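Local coordinates for protein GNA33 (Neisseria gonorrhoeae FA 1090, PDB 2G5D) that probably acts as a lytic transglycosylase that cleaves the MurNAc-GlcNAc linkage of peptidoglycan exolytically, leaving a 1,6-anhydro bond on the MurNAc residue, at residues Ala95-Phe98 / Phe99-Phe103. Sequence-based numbering, arbitrary orientation.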
loop_
_atom_site.group_PDB
_atom_site.type_symbol
_atom_site.label_atom_id
_atom_site.label_comp_id
_atom_site.label_asym_id
_atom_site.label_seq_id
_atom_site.Cartn_x
_atom_site.Cartn_y
_atom_site.Cartn_z
ATOM N N ALA A 95 2.558 -18.428 -20.323
ATOM C CA ALA A 95 2.286 -17.936 -18.982
ATOM C C ALA A 95 1.015 -18.549 -18.395
ATOM O O ALA A 95 0.972 -18.848 -17.219
ATOM C CB ALA A 95 2.204 -16.418 -18.995
ATOM N N LYS A 96 -0.023 -18.727 -19.209
ATOM C CA LYS A 96 -1.202 -19.491 -18.766
ATOM C C LYS A 96 -0.829 -20.910 -18.315
ATOM O O LYS A 96 -1.268 -21.375 -17.249
ATOM C CB LYS A 96 -2.232 -19.601 -19.877
ATOM C CG LYS A 96 -3.499 -20.354 -19.461
ATOM C CD LYS A 96 -4.550 -20.217 -20.519
ATOM C CE LYS A 96 -5.284 -21.500 -20.722
ATOM N NZ LYS A 96 -5.774 -21.582 -22.115
ATOM N N ARG A 97 -0.049 -21.595 -19.149
ATOM C CA ARG A 97 0.367 -22.970 -18.849
ATOM C C ARG A 97 1.201 -23.111 -17.600
ATOM O O ARG A 97 1.038 -24.086 -16.882
ATOM C CB ARG A 97 1.013 -23.631 -20.056
ATOM C CG ARG A 97 -0.052 -24.063 -20.980
ATOM C CD ARG A 97 0.210 -23.678 -22.419
ATOM N NE ARG A 97 0.891 -24.742 -23.138
ATOM C CZ ARG A 97 0.266 -25.701 -23.814
ATOM N NH1 ARG A 97 0.980 -26.619 -24.459
ATOM N NH2 ARG A 97 -1.066 -25.729 -23.858
ATOM N N PHE A 98 2.066 -22.121 -17.356
ATOM C CA PHE A 98 2.804 -21.944 -16.098
ATOM C C PHE A 98 1.887 -21.856 -14.848
ATOM O O PHE A 98 2.147 -22.520 -13.843
ATOM C CB PHE A 98 3.685 -20.695 -16.201
ATOM C CG PHE A 98 4.329 -20.273 -14.902
ATOM C CD1 PHE A 98 5.343 -21.045 -14.323
ATOM C CD2 PHE A 98 3.943 -19.087 -14.271
ATOM C CE1 PHE A 98 5.929 -20.658 -13.129
ATOM C CE2 PHE A 98 4.537 -18.684 -13.079
ATOM C CZ PHE A 98 5.524 -19.464 -12.511
ATOM N N PHE A 99 0.839 -21.030 -14.919
ATOM C CA PHE A 99 -0.060 -20.855 -13.778
ATOM C C PHE A 99 -0.938 -22.103 -13.594
ATOM O O PHE A 99 -1.305 -22.436 -12.484
ATOM C CB PHE A 99 -0.906 -19.547 -13.868
ATOM C CG PHE A 99 -0.098 -18.274 -13.708
ATOM C CD1 PHE A 99 0.060 -17.376 -14.775
ATOM C CD2 PHE A 99 0.547 -17.980 -12.486
ATOM C CE1 PHE A 99 0.835 -16.182 -14.627
ATOM C CE2 PHE A 99 1.324 -16.801 -12.338
ATOM C CZ PHE A 99 1.455 -15.903 -13.402
ATOM N N GLU A 100 -1.287 -22.771 -14.688
ATOM C CA GLU A 100 -2.059 -24.028 -14.644
ATOM C C GLU A 100 -1.299 -25.244 -14.134
ATOM O O GLU A 100 -1.859 -26.082 -13.395
ATOM C CB GLU A 100 -2.636 -24.341 -16.017
ATOM C CG GLU A 100 -3.766 -23.393 -16.376
ATOM C CD GLU A 100 -4.316 -23.646 -17.755
ATOM O OE1 GLU A 100 -5.397 -23.112 -18.046
ATOM O OE2 GLU A 100 -3.667 -24.357 -18.543
ATOM N N ARG A 101 -0.028 -25.312 -14.521
ATOM C CA ARG A 101 0.817 -26.458 -14.298
ATOM C C ARG A 101 1.478 -26.457 -12.931
ATOM O O ARG A 101 1.742 -27.516 -12.397
ATOM C CB ARG A 101 1.878 -26.563 -15.401
ATOM C CG ARG A 101 1.336 -27.287 -16.641
ATOM C CD ARG A 101 2.138 -27.039 -17.881
ATOM N NE ARG A 101 1.434 -27.566 -19.056
ATOM C CZ ARG A 101 2.026 -28.027 -20.151
ATOM N NH1 ARG A 101 3.360 -28.033 -20.249
ATOM N NH2 ARG A 101 1.279 -28.486 -21.161
ATOM N N TYR A 102 1.701 -25.273 -12.367
ATOM C CA TYR A 102 2.506 -25.127 -11.145
ATOM C C TYR A 102 1.732 -24.684 -9.893
ATOM O O TYR A 102 2.223 -24.823 -8.764
ATOM C CB TYR A 102 3.708 -24.203 -11.420
ATOM C CG TYR A 102 4.824 -24.842 -12.247
ATOM C CD1 TYR A 102 4.817 -24.787 -13.634
ATOM C CD2 TYR A 102 5.891 -25.505 -11.612
ATOM C CE1 TYR A 102 5.857 -25.380 -14.385
ATOM C CE2 TYR A 102 6.921 -26.097 -12.342
ATOM C CZ TYR A 102 6.903 -26.031 -13.732
ATOM O OH TYR A 102 7.933 -26.617 -14.452
ATOM N N PHE A 103 0.524 -24.169 -10.095
ATOM C CA PHE A 103 -0.302 -23.642 -9.008
ATOM C C PHE A 103 -1.654 -24.335 -8.953
ATOM O O PHE A 103 -2.155 -24.867 -9.963
ATOM C CB PHE A 103 -0.514 -22.105 -9.108
ATOM C CG PHE A 103 0.768 -21.288 -9.116
ATOM C CD1 PHE A 103 1.587 -21.262 -10.246
ATOM C CD2 PHE A 103 1.139 -20.531 -7.995
ATOM C CE1 PHE A 103 2.769 -20.536 -10.259
ATOM C CE2 PHE A 103 2.310 -19.775 -8.002
ATOM C CZ PHE A 103 3.129 -19.763 -9.150
#
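Phe98 carries its CG trans to the backbone N (chi1 171°), which turns the ring outward from the helix, while Phe99, with CG trans to its carbonyl carbon instead (chi1 -69°), swings its ring back to meet it. The two form a T-shaped pair, planes at 62°, in which Phe98 brings an edge over the face of Phe99; CD2 of Phe98 stands above the centre of that ring. Phe103 in turn points an edge at the face of Phe98, offset from its middle, with CE1 of Phe103 3.7 Å from CZ of Phe98. Tyr102 joins the aromatic cluster at an oblique angle: its CD1 lies 3.8 Å from CD1 of Phe98, the rings being neither stacked nor edge-to-face.

Beneath the rings runs ordinary alpha-helical i to i+4 bonding. Phe99 N to Ala95 O, at 3.2 Å, and Glu100 N to Lys96 O, at 2.9 Å, are straighter than the two bonds that follow, from Arg101 N to Arg97 O and from Tyr102 N to Phe98 O. On the polar side, the aliphatic chain of Lys96 leans against the Glu100 carboxylate, CE 3.1 Å from OE1, but its NZ stops 4.4 Å from OE1, too far for a salt bridge; that oxygen is instead hydrogen-bonded by Trp53. Arg97 and Arg101 run side by side, with NH2 of Arg101 over one face of the Arg97 guanidinium, 3.8 Å from NH1, so their like charges presumably repel somewhat.

The cluster lies in the later part of helix 92-102, with Phe103 on strand 103-110 that follows. The aromatic side packs on two other helices: Phe99 touches Phe58 and Phe98 touches Leu62 of helix 58-72, Phe98 also meets Ala85 of helix 79-86, and Phe103 reaches Leu411 on strand 403-413.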